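Local coordinates for mandelate racemase/muconate lactonizing enzyme-like protein (Roseovarius sp. TM1035, PDB 3RCY) that is probably a magnesium-dependent enzyme of the mandelate racemase/muconate lactonizing enzyme family in the enolase superfamily, perhaps an isomerase, at residues F342-I351 with G367-N378; I92-W103 with L285-E293. All coordinates share one frame; numbering follows the deposited sequence.

Contact 1 of 2, residues F342-I351 with G367-N378; sequences FHDALIKGSI and GIEVDEALARAN
The backbone NH of D371 reaches L346 O at 2.8 Å with an almost straight N-H...O angle of 169°, joining the end of helix 341-346 to the start of helix 372-376. CA-H...O contacts run both ways beside it, from V370 to L346 O and from I347 to E369 O. Further along, S350 OG takes the NH of E369 (N to OG 3.2 Å) and donates to I347 O, 2.6 Å from OG; the carbonyl also accepts S350 N, which closes the type I' turn. A valine in place of S350 would probably leave E369 N without this acceptor and I347 O without its hydroxyl donor, loosening the turn's hold on the segment 367-370.

K348, extended beyond CG, passes obliquely over the E369 side chain and forms a salt bridge from NZ to OE2 at 2.8 Å, arriving from above the carboxylate plane, while it runs at about a right angle to the D371 side chain, CE touching CB. On the apolar side, L374 CD2 rests on A345 CB at 3.7 Å and its CG meets F342 CE1. L346 has CG anti to the backbone N (chi1 -170°), a turn that carries CD1 to A375 CB at 3.8 Å. I368 CG2 touches I351 CD1.

Behind these, K348 is the C' residue of a Schellman motif ending the first helix, and D371 N-caps the second, its OD1 accepting L374 N at 3.0 Å. A water links D371 OD2 to A345 O. W24 meets the F342 ring, and T12 of strand 4-12 binds A375 O and N378 O, bringing in the N-terminal domain. The helix ends thus meet through one straight backbone hydrogen bond beside apolar side chains, with the K348-E369 salt bridge between two exposed residues, where water probably weakens it.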
loop_
_atom_site.group_PDB
_atom_site.type_symbol
_atom_site.label_atom_id
_atom_site.label_comp_id
_atom_site.label_asym_id
_atom_site.label_seq_id
_atom_site.Cartn_x
_atom_site.Cartn_y
_atom_site.Cartn_z
ATOM N N PHE A 342 -6.486 47.530 20.532
ATOM C CA PHE A 342 -7.338 47.702 19.347
ATOM C C PHE A 342 -8.272 46.506 19.126
ATOM O O PHE A 342 -9.463 46.702 18.860
ATOM C CB PHE A 342 -6.495 47.984 18.092
ATOM C CG PHE A 342 -7.312 48.380 16.883
ATOM C CD1 PHE A 342 -7.928 49.628 16.817
ATOM C CD2 PHE A 342 -7.457 47.506 15.811
ATOM C CE1 PHE A 342 -8.686 50.000 15.699
ATOM C CE2 PHE A 342 -8.210 47.863 14.689
ATOM C CZ PHE A 342 -8.823 49.112 14.630
ATOM N N HIS A 343 -7.740 45.282 19.240
ATOM C CA HIS A 343 -8.581 44.071 19.226
ATOM C C HIS A 343 -9.737 44.198 20.217
ATOM O O HIS A 343 -10.898 43.971 19.862
ATOM C CB HIS A 343 -7.777 42.819 19.610
ATOM C CG HIS A 343 -7.068 42.158 18.468
ATOM N ND1 HIS A 343 -5.763 42.450 18.133
ATOM C CD2 HIS A 343 -7.465 41.179 17.617
ATOM C CE1 HIS A 343 -5.391 41.694 17.115
ATOM N NE2 HIS A 343 -6.405 40.915 16.781
ATOM N N ASP A 344 -9.408 44.542 21.462
ATOM C CA ASP A 344 -10.413 44.622 22.526
ATOM C C ASP A 344 -11.443 45.721 22.264
ATOM O O ASP A 344 -12.649 45.490 22.383
ATOM C CB ASP A 344 -9.749 44.819 23.894
ATOM C CG ASP A 344 -10.705 44.559 25.046
ATOM O OD1 ASP A 344 -11.029 43.382 25.319
ATOM O OD2 ASP A 344 -11.133 45.537 25.685
ATOM N N ALA A 345 -10.965 46.902 21.872
ATOM C CA ALA A 345 -11.839 48.049 21.628
ATOM C C ALA A 345 -12.781 47.846 20.437
ATOM O O ALA A 345 -13.928 48.309 20.458
ATOM C CB ALA A 345 -11.011 49.332 21.454
ATOM N N LEU A 346 -12.301 47.152 19.405
ATOM C CA LEU A 346 -13.101 46.917 18.195
ATOM C C LEU A 346 -14.374 46.108 18.467
ATOM O O LEU A 346 -15.393 46.310 17.806
ATOM C CB LEU A 346 -12.261 46.240 17.108
ATOM C CG LEU A 346 -12.870 46.130 15.707
ATOM C CD1 LEU A 346 -13.369 47.491 15.178
ATOM C CD2 LEU A 346 -11.864 45.504 14.742
ATOM N N ILE A 347 -14.318 45.195 19.433
ATOM C CA ILE A 347 -15.532 44.494 19.857
ATOM C C ILE A 347 -16.006 44.900 21.258
ATOM O O ILE A 347 -16.785 44.179 21.890
ATOM C CB ILE A 347 -15.423 42.952 19.714
ATOM C CG1 ILE A 347 -14.281 42.386 20.582
ATOM C CG2 ILE A 347 -15.312 42.566 18.220
ATOM C CD1 ILE A 347 -14.345 40.855 20.781
ATOM N N LYS A 348 -15.543 46.063 21.716
ATOM C CA LYS A 348 -15.936 46.653 23.006
ATOM C C LYS A 348 -15.812 45.678 24.189
ATOM O O LYS A 348 -16.689 45.611 25.048
ATOM C CB LYS A 348 -17.348 47.268 22.927
ATOM C CG LYS A 348 -17.525 48.283 21.795
ATOM C CD LYS A 348 -18.832 49.062 21.899
ATOM C CE LYS A 348 -18.972 50.041 20.730
ATOM N NZ LYS A 348 -20.278 50.768 20.742
ATOM N N GLY A 349 -14.714 44.924 24.218
ATOM C CA GLY A 349 -14.448 43.971 25.303
ATOM C C GLY A 349 -15.457 42.846 25.474
ATOM O O GLY A 349 -15.553 42.260 26.557
ATOM N N SER A 350 -16.180 42.533 24.399
ATOM C CA SER A 350 -17.307 41.592 24.419
ATOM C C SER A 350 -16.897 40.166 24.765
ATOM O O SER A 350 -17.645 39.455 25.430
ATOM C CB SER A 350 -18.020 41.583 23.059
ATOM O OG SER A 350 -18.761 42.771 22.872
ATOM N N ILE A 351 -15.722 39.756 24.284
ATOM C CA ILE A 351 -15.157 38.433 24.555
ATOM C C ILE A 351 -13.683 38.632 24.896
ATOM O O ILE A 351 -12.986 39.346 24.190
ATOM C CB ILE A 351 -15.274 37.489 23.325
ATOM C CG1 ILE A 351 -16.722 37.412 22.817
ATOM C CG2 ILE A 351 -14.762 36.087 23.660
ATOM C CD1 ILE A 351 -16.855 36.750 21.445
ATOM N N GLY A 367 -22.273 37.566 19.852
ATOM C CA GLY A 367 -22.166 38.153 21.182
ATOM C C GLY A 367 -21.172 39.296 21.235
ATOM O O GLY A 367 -20.527 39.516 22.265
ATOM N N ILE A 368 -21.040 40.009 20.119
ATOM C CA ILE A 368 -20.106 41.127 20.020
ATOM C C ILE A 368 -20.832 42.423 19.680
ATOM O O ILE A 368 -21.894 42.406 19.048
ATOM C CB ILE A 368 -18.969 40.855 18.991
ATOM C CG1 ILE A 368 -19.536 40.574 17.590
ATOM C CG2 ILE A 368 -18.090 39.684 19.469
ATOM C CD1 ILE A 368 -18.461 40.403 16.487
ATOM N N GLU A 369 -20.265 43.540 20.130
ATOM C CA GLU A 369 -20.688 44.852 19.672
ATOM C C GLU A 369 -19.511 45.472 18.941
ATOM O O GLU A 369 -18.532 45.889 19.561
ATOM C CB GLU A 369 -21.135 45.738 20.845
ATOM C CG GLU A 369 -22.032 46.893 20.411
ATOM C CD GLU A 369 -22.319 47.890 21.526
ATOM O OE1 GLU A 369 -22.431 47.478 22.702
ATOM O OE2 GLU A 369 -22.439 49.096 21.210
ATOM N N VAL A 370 -19.599 45.504 17.617
ATOM C CA VAL A 370 -18.513 46.014 16.803
ATOM C C VAL A 370 -18.521 47.540 16.839
ATOM O O VAL A 370 -19.550 48.177 16.588
ATOM C CB VAL A 370 -18.566 45.483 15.352
ATOM C CG1 VAL A 370 -17.480 46.128 14.496
ATOM C CG2 VAL A 370 -18.384 43.969 15.341
ATOM N N ASP A 371 -17.377 48.118 17.186
ATOM C CA ASP A 371 -17.243 49.562 17.147
ATOM C C ASP A 371 -16.963 50.010 15.715
ATOM O O ASP A 371 -15.803 50.165 15.305
ATOM C CB ASP A 371 -16.160 50.049 18.107
ATOM C CG ASP A 371 -16.253 51.542 18.364
ATOM O OD1 ASP A 371 -16.724 52.284 17.475
ATOM O OD2 ASP A 371 -15.862 51.974 19.459
ATOM N N GLU A 372 -18.044 50.215 14.963
ATOM C CA GLU A 372 -17.950 50.609 13.562
ATOM C C GLU A 372 -17.225 51.941 13.381
ATOM O O GLU A 372 -16.399 52.076 12.483
ATOM C CB GLU A 372 -19.336 50.668 12.913
ATOM C CG GLU A 372 -19.276 50.963 11.416
ATOM C CD GLU A 372 -20.615 50.839 10.728
ATOM O OE1 GLU A 372 -21.527 50.184 11.282
ATOM O OE2 GLU A 372 -20.747 51.399 9.620
ATOM N N ALA A 373 -17.527 52.912 14.242
ATOM C CA ALA A 373 -16.883 54.226 14.186
ATOM C C ALA A 373 -15.357 54.128 14.338
ATOM O O ALA A 373 -14.612 54.778 13.602
ATOM C CB ALA A 373 -17.484 55.180 15.236
ATOM N N LEU A 374 -14.900 53.310 15.283
ATOM C CA LEU A 374 -13.469 53.079 15.477
ATOM C C LEU A 374 -12.807 52.453 14.241
ATOM O O LEU A 374 -11.731 52.897 13.824
ATOM C CB LEU A 374 -13.219 52.206 16.711
ATOM C CG LEU A 374 -11.765 51.874 17.071
ATOM C CD1 LEU A 374 -10.978 53.123 17.505
ATOM C CD2 LEU A 374 -11.732 50.812 18.160
ATOM N N ALA A 375 -13.444 51.435 13.657
ATOM C CA ALA A 375 -12.917 50.804 12.441
ATOM C C ALA A 375 -12.790 51.810 11.298
ATOM O O ALA A 375 -11.774 51.844 10.604
ATOM C CB ALA A 375 -13.787 49.627 12.014
ATOM N N ARG A 376 -13.828 52.620 11.107
ATOM C CA ARG A 376 -13.824 53.657 10.068
ATOM C C ARG A 376 -12.822 54.785 10.353
ATOM O O ARG A 376 -12.282 55.385 9.422
ATOM C CB ARG A 376 -15.230 54.224 9.864
ATOM C CG ARG A 376 -16.227 53.215 9.332
ATOM C CD ARG A 376 -17.513 53.895 8.887
ATOM N NE ARG A 376 -18.464 52.934 8.331
ATOM C CZ ARG A 376 -18.398 52.434 7.097
ATOM N NH1 ARG A 376 -19.309 51.563 6.685
ATOM N NH2 ARG A 376 -17.419 52.791 6.277
ATOM N N ALA A 377 -12.564 55.057 11.631
ATOM C CA ALA A 377 -11.562 56.058 12.022
ATOM C C ALA A 377 -10.138 55.527 11.835
ATOM O O ALA A 377 -9.160 56.259 12.016
ATOM C CB ALA A 377 -11.784 56.513 13.470
ATOM N N ASN A 378 -10.025 54.253 11.461
ATOM C CA ASN A 378 -8.725 53.630 11.254
ATOM C C ASN A 378 -8.613 52.972 9.871
ATOM O O ASN A 378 -8.534 51.746 9.776
ATOM C CB ASN A 378 -8.432 52.619 12.378
ATOM C CG ASN A 378 -8.111 53.294 13.703
ATOM O OD1 ASN A 378 -9.008 53.621 14.488
ATOM N ND2 ASN A 378 -6.827 53.490 13.964
HETATM O O HOH W 1 -14.547 50.694 21.362
HETATM O O HOH W 2 -20.599 38.991 24.880
#

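Contact 2 of 2, residues I92-W103 with L285-E293; sequences IGAFSGLEIACW and LGRAGGIWE
Helix 89-110 of the N-terminal domain packs here against the glycine-rich bend G286-G290 that leads into helix 290-302 of the barrel domain, an interdomain contact in the enolase-superfamily fold. The carboxylate of E99 accepts two successive backbone NH groups near the start of that helix: I291 N reaches OE1 at 2.8 Å, and W292 N meets the syn lone pair of OE2 at 2.9 Å, with an N-H...O angle of 167°. Bending at chi2 (-98°) turns the E99 carboxylate onto this helix start, whose dipole would probably favour its negative charge. A water and a weak bond from W103 NE1 add to OE2; the same water bridges to G289 O and E293 N. G290 CA lies 3.3 Å from E99 OE1, where a side chain on G290 would collide.

S96 presses its CB on L285 O and G286 O, while OG donates to I92 O at 2.6 Å and weakly accepts G289 N. I92 CG2 lies against G289 CA. Over one face of the W103 indole sits I291 CB, a CH-pi contact; W103 and W292 have nearly parallel six-membered rings that are slid apart, centroids 5.6 Å from each other, with CZ2 of W103 touching CE3 of W292 at 3.4 Å.

R287 reaches the carbonyl of the magnesium ligand E261, and L118 of a neighbouring subunit packs on W292. Around this buried contact, E72 holds W292 NE1, helix 71-80 covers F95 and E99, and helix 316-327 covers I100 and I291.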
loop_
_atom_site.group_PDB
_atom_site.type_symbol
_atom_site.label_atom_id
_atom_site.label_comp_id
_atom_site.label_asym_id
_atom_site.label_seq_id
_atom_site.Cartn_x
_atom_site.Cartn_y
_atom_site.Cartn_z
ATOM N N ILE A 92 -13.565 31.944 -1.875
ATOM C CA ILE A 92 -14.025 31.315 -0.630
ATOM C C ILE A 92 -13.634 32.183 0.576
ATOM O O ILE A 92 -14.366 32.241 1.572
ATOM C CB ILE A 92 -13.533 29.846 -0.505
ATOM C CG1 ILE A 92 -14.117 28.973 -1.634
ATOM C CG2 ILE A 92 -13.877 29.254 0.848
ATOM C CD1 ILE A 92 -15.656 28.832 -1.632
ATOM N N GLY A 93 -12.505 32.891 0.471
ATOM C CA GLY A 93 -12.157 33.918 1.465
ATOM C C GLY A 93 -13.258 34.962 1.577
ATOM O O GLY A 93 -13.666 35.350 2.684
ATOM N N ALA A 94 -13.743 35.416 0.421
ATOM C CA ALA A 94 -14.873 36.338 0.364
ATOM C C ALA A 94 -16.114 35.729 1.017
ATOM O O ALA A 94 -16.689 36.318 1.944
ATOM C CB ALA A 94 -15.160 36.763 -1.084
ATOM N N PHE A 95 -16.521 34.549 0.546
ATOM C CA PHE A 95 -17.675 33.865 1.126
ATOM C C PHE A 95 -17.588 33.687 2.647
ATOM O O PHE A 95 -18.583 33.899 3.347
ATOM C CB PHE A 95 -17.933 32.497 0.482
ATOM C CG PHE A 95 -19.034 31.716 1.162
ATOM C CD1 PHE A 95 -20.368 32.110 1.029
ATOM C CD2 PHE A 95 -18.739 30.619 1.973
ATOM C CE1 PHE A 95 -21.393 31.409 1.681
ATOM C CE2 PHE A 95 -19.762 29.915 2.623
ATOM C CZ PHE A 95 -21.093 30.317 2.474
ATOM N N SER A 96 -16.427 33.262 3.143
ATOM C CA SER A 96 -16.279 32.900 4.566
ATOM C C SER A 96 -16.676 34.033 5.517
ATOM O O SER A 96 -17.402 33.814 6.496
ATOM C CB SER A 96 -14.846 32.458 4.871
ATOM O OG SER A 96 -14.444 31.371 4.057
ATOM N N GLY A 97 -16.186 35.238 5.229
ATOM C CA GLY A 97 -16.534 36.417 6.007
ATOM C C GLY A 97 -18.023 36.701 5.979
ATOM O O GLY A 97 -18.613 37.028 7.004
ATOM N N LEU A 98 -18.624 36.555 4.801
ATOM C CA LEU A 98 -20.062 36.769 4.624
ATOM C C LEU A 98 -20.874 35.703 5.379
ATOM O O LEU A 98 -21.924 36.004 5.958
ATOM C CB LEU A 98 -20.410 36.769 3.133
ATOM C CG LEU A 98 -19.705 37.845 2.281
ATOM C CD1 LEU A 98 -19.782 37.528 0.785
ATOM C CD2 LEU A 98 -20.273 39.233 2.566
ATOM N N GLU A 99 -20.372 34.467 5.375
ATOM C CA GLU A 99 -21.018 33.352 6.087
ATOM C C GLU A 99 -21.000 33.572 7.607
ATOM O O GLU A 99 -21.983 33.286 8.303
ATOM C CB GLU A 99 -20.354 32.013 5.702
ATOM C CG GLU A 99 -21.077 30.759 6.204
ATOM C CD GLU A 99 -20.494 30.154 7.485
ATOM O OE1 GLU A 99 -19.783 30.866 8.239
ATOM O OE2 GLU A 99 -20.780 28.950 7.763
ATOM N N ILE A 100 -19.885 34.088 8.118
ATOM C CA ILE A 100 -19.781 34.417 9.544
ATOM C C ILE A 100 -20.817 35.485 9.935
ATOM O O ILE A 100 -21.459 35.378 10.988
ATOM C CB ILE A 100 -18.342 34.849 9.938
ATOM C CG1 ILE A 100 -17.387 33.645 9.854
ATOM C CG2 ILE A 100 -18.315 35.446 11.357
ATOM C CD1 ILE A 100 -15.890 34.020 9.746
ATOM N N ALA A 101 -20.991 36.499 9.079
ATOM C CA ALA A 101 -22.031 37.518 9.283
ATOM C C ALA A 101 -23.437 36.909 9.283
ATOM O O ALA A 101 -24.309 37.361 10.029
ATOM C CB ALA A 101 -21.921 38.626 8.224
ATOM N N CYS A 102 -23.660 35.893 8.446
ATOM C CA CYS A 102 -24.943 35.173 8.428
ATOM C C CYS A 102 -25.220 34.502 9.770
ATOM O O CYS A 102 -26.359 34.547 10.269
ATOM C CB CYS A 102 -25.001 34.135 7.300
ATOM S SG CYS A 102 -25.042 34.830 5.625
ATOM N N TRP A 103 -24.186 33.894 10.358
ATOM C CA TRP A 103 -24.321 33.279 11.682
ATOM C C TRP A 103 -24.608 34.308 12.767
ATOM O O TRP A 103 -25.423 34.062 13.652
ATOM C CB TRP A 103 -23.100 32.424 12.036
ATOM C CG TRP A 103 -23.124 31.130 11.293
ATOM C CD1 TRP A 103 -22.385 30.798 10.200
ATOM C CD2 TRP A 103 -23.985 30.017 11.554
ATOM N NE1 TRP A 103 -22.713 29.528 9.775
ATOM C CE2 TRP A 103 -23.688 29.026 10.596
ATOM C CE3 TRP A 103 -24.964 29.751 12.525
ATOM C CZ2 TRP A 103 -24.341 27.791 10.570
ATOM C CZ3 TRP A 103 -25.608 28.516 12.507
ATOM C CH2 TRP A 103 -25.296 27.556 11.530
ATOM N N LEU A 285 -11.106 30.502 9.859
ATOM C CA LEU A 285 -12.534 30.466 9.487
ATOM C C LEU A 285 -12.920 31.511 8.439
ATOM O O LEU A 285 -13.815 31.275 7.620
ATOM C CB LEU A 285 -13.430 30.588 10.723
ATOM C CG LEU A 285 -13.792 29.255 11.407
ATOM C CD1 LEU A 285 -12.561 28.541 11.964
ATOM C CD2 LEU A 285 -14.802 29.477 12.523
ATOM N N GLY A 286 -12.236 32.655 8.466
ATOM C CA GLY A 286 -12.433 33.716 7.462
ATOM C C GLY A 286 -11.853 33.379 6.097
ATOM O O GLY A 286 -12.058 34.114 5.131
ATOM N N ARG A 287 -11.122 32.273 6.023
ATOM C CA ARG A 287 -10.566 31.789 4.766
ATOM C C ARG A 287 -11.190 30.474 4.322
ATOM O O ARG A 287 -11.462 30.272 3.137
ATOM C CB ARG A 287 -9.044 31.596 4.896
ATOM C CG ARG A 287 -8.446 30.679 3.817
ATOM C CD ARG A 287 -6.935 30.708 3.841
ATOM N NE ARG A 287 -6.400 31.868 3.126
ATOM C CZ ARG A 287 -5.239 32.449 3.410
ATOM N NH1 ARG A 287 -4.496 32.004 4.417
ATOM N NH2 ARG A 287 -4.822 33.479 2.690
ATOM N N ALA A 288 -11.405 29.576 5.279
ATOM C CA ALA A 288 -11.580 28.161 4.967
ATOM C C ALA A 288 -12.986 27.748 4.569
ATOM O O ALA A 288 -13.219 26.574 4.281
ATOM C CB ALA A 288 -11.054 27.282 6.127
ATOM N N GLY A 289 -13.917 28.698 4.561
ATOM C CA GLY A 289 -15.294 28.413 4.161
ATOM C C GLY A 289 -16.339 28.786 5.198
ATOM O O GLY A 289 -17.535 28.568 4.979
ATOM N N GLY A 290 -15.888 29.323 6.326
ATOM C CA GLY A 290 -16.766 29.757 7.409
ATOM C C GLY A 290 -17.053 28.703 8.470
ATOM O O GLY A 290 -16.448 27.627 8.482
ATOM N N ILE A 291 -17.998 29.026 9.352
ATOM C CA ILE A 291 -18.269 28.234 10.560
ATOM C C ILE A 291 -18.816 26.839 10.242
ATOM O O ILE A 291 -18.318 25.847 10.773
ATOM C CB ILE A 291 -19.215 28.995 11.540
ATOM C CG1 ILE A 291 -18.539 30.272 12.055
ATOM C CG2 ILE A 291 -19.660 28.090 12.716
ATOM C CD1 ILE A 291 -19.489 31.276 12.722
ATOM N N TRP A 292 -19.832 26.772 9.383
ATOM C CA TRP A 292 -20.498 25.501 9.057
ATOM C C TRP A 292 -19.564 24.537 8.334
ATOM O O TRP A 292 -19.496 23.364 8.683
ATOM C CB TRP A 292 -21.752 25.753 8.217
ATOM C CG TRP A 292 -22.731 24.604 8.156
ATOM C CD1 TRP A 292 -23.034 23.838 7.061
ATOM C CD2 TRP A 292 -23.539 24.104 9.231
ATOM N NE1 TRP A 292 -23.983 22.891 7.391
ATOM C CE2 TRP A 292 -24.314 23.036 8.712
ATOM C CE3 TRP A 292 -23.697 24.463 10.580
ATOM C CZ2 TRP A 292 -25.230 22.320 9.498
ATOM C CZ3 TRP A 292 -24.606 23.754 11.363
ATOM C CH2 TRP A 292 -25.362 22.687 10.817
ATOM N N GLU A 293 -18.851 25.038 7.326
ATOM C CA GLU A 293 -17.869 24.230 6.596
ATOM C C GLU A 293 -16.808 23.678 7.562
ATOM O O GLU A 293 -16.427 22.507 7.479
ATOM C CB GLU A 293 -17.240 25.060 5.458
ATOM C CG GLU A 293 -16.152 24.360 4.650
ATOM C CD GLU A 293 -16.668 23.314 3.675
ATOM O OE1 GLU A 293 -17.886 23.013 3.651
ATOM O OE2 GLU A 293 -15.831 22.792 2.912
HETATM O O HOH W 3 -19.824 27.436 5.794
#

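Overall arrangement
From the N terminus, strands 4-12, 24-31 and 36-41 lead through helices 48-63 and 71-80 to helix 89-110, the first half of contact 2. Its partner comes 182 residues later, after much of the barrel, so contact 2 closes a long loop binding the N-terminal domain to the barrel helices. Contact 1 opens only afterwards and closes a short loop, with 15 residues between its segments, including strands 353-354 and 357-358. The two are in series, neither nested nor crossed. The centres of contacts 1 and 2 are about 20 Å apart; the nearest atoms of contacts 1 and 2 are about 7 Å apart. Helix 316-327 touches residues of both, and contact 1 returns the late chain to the N-terminal sheet.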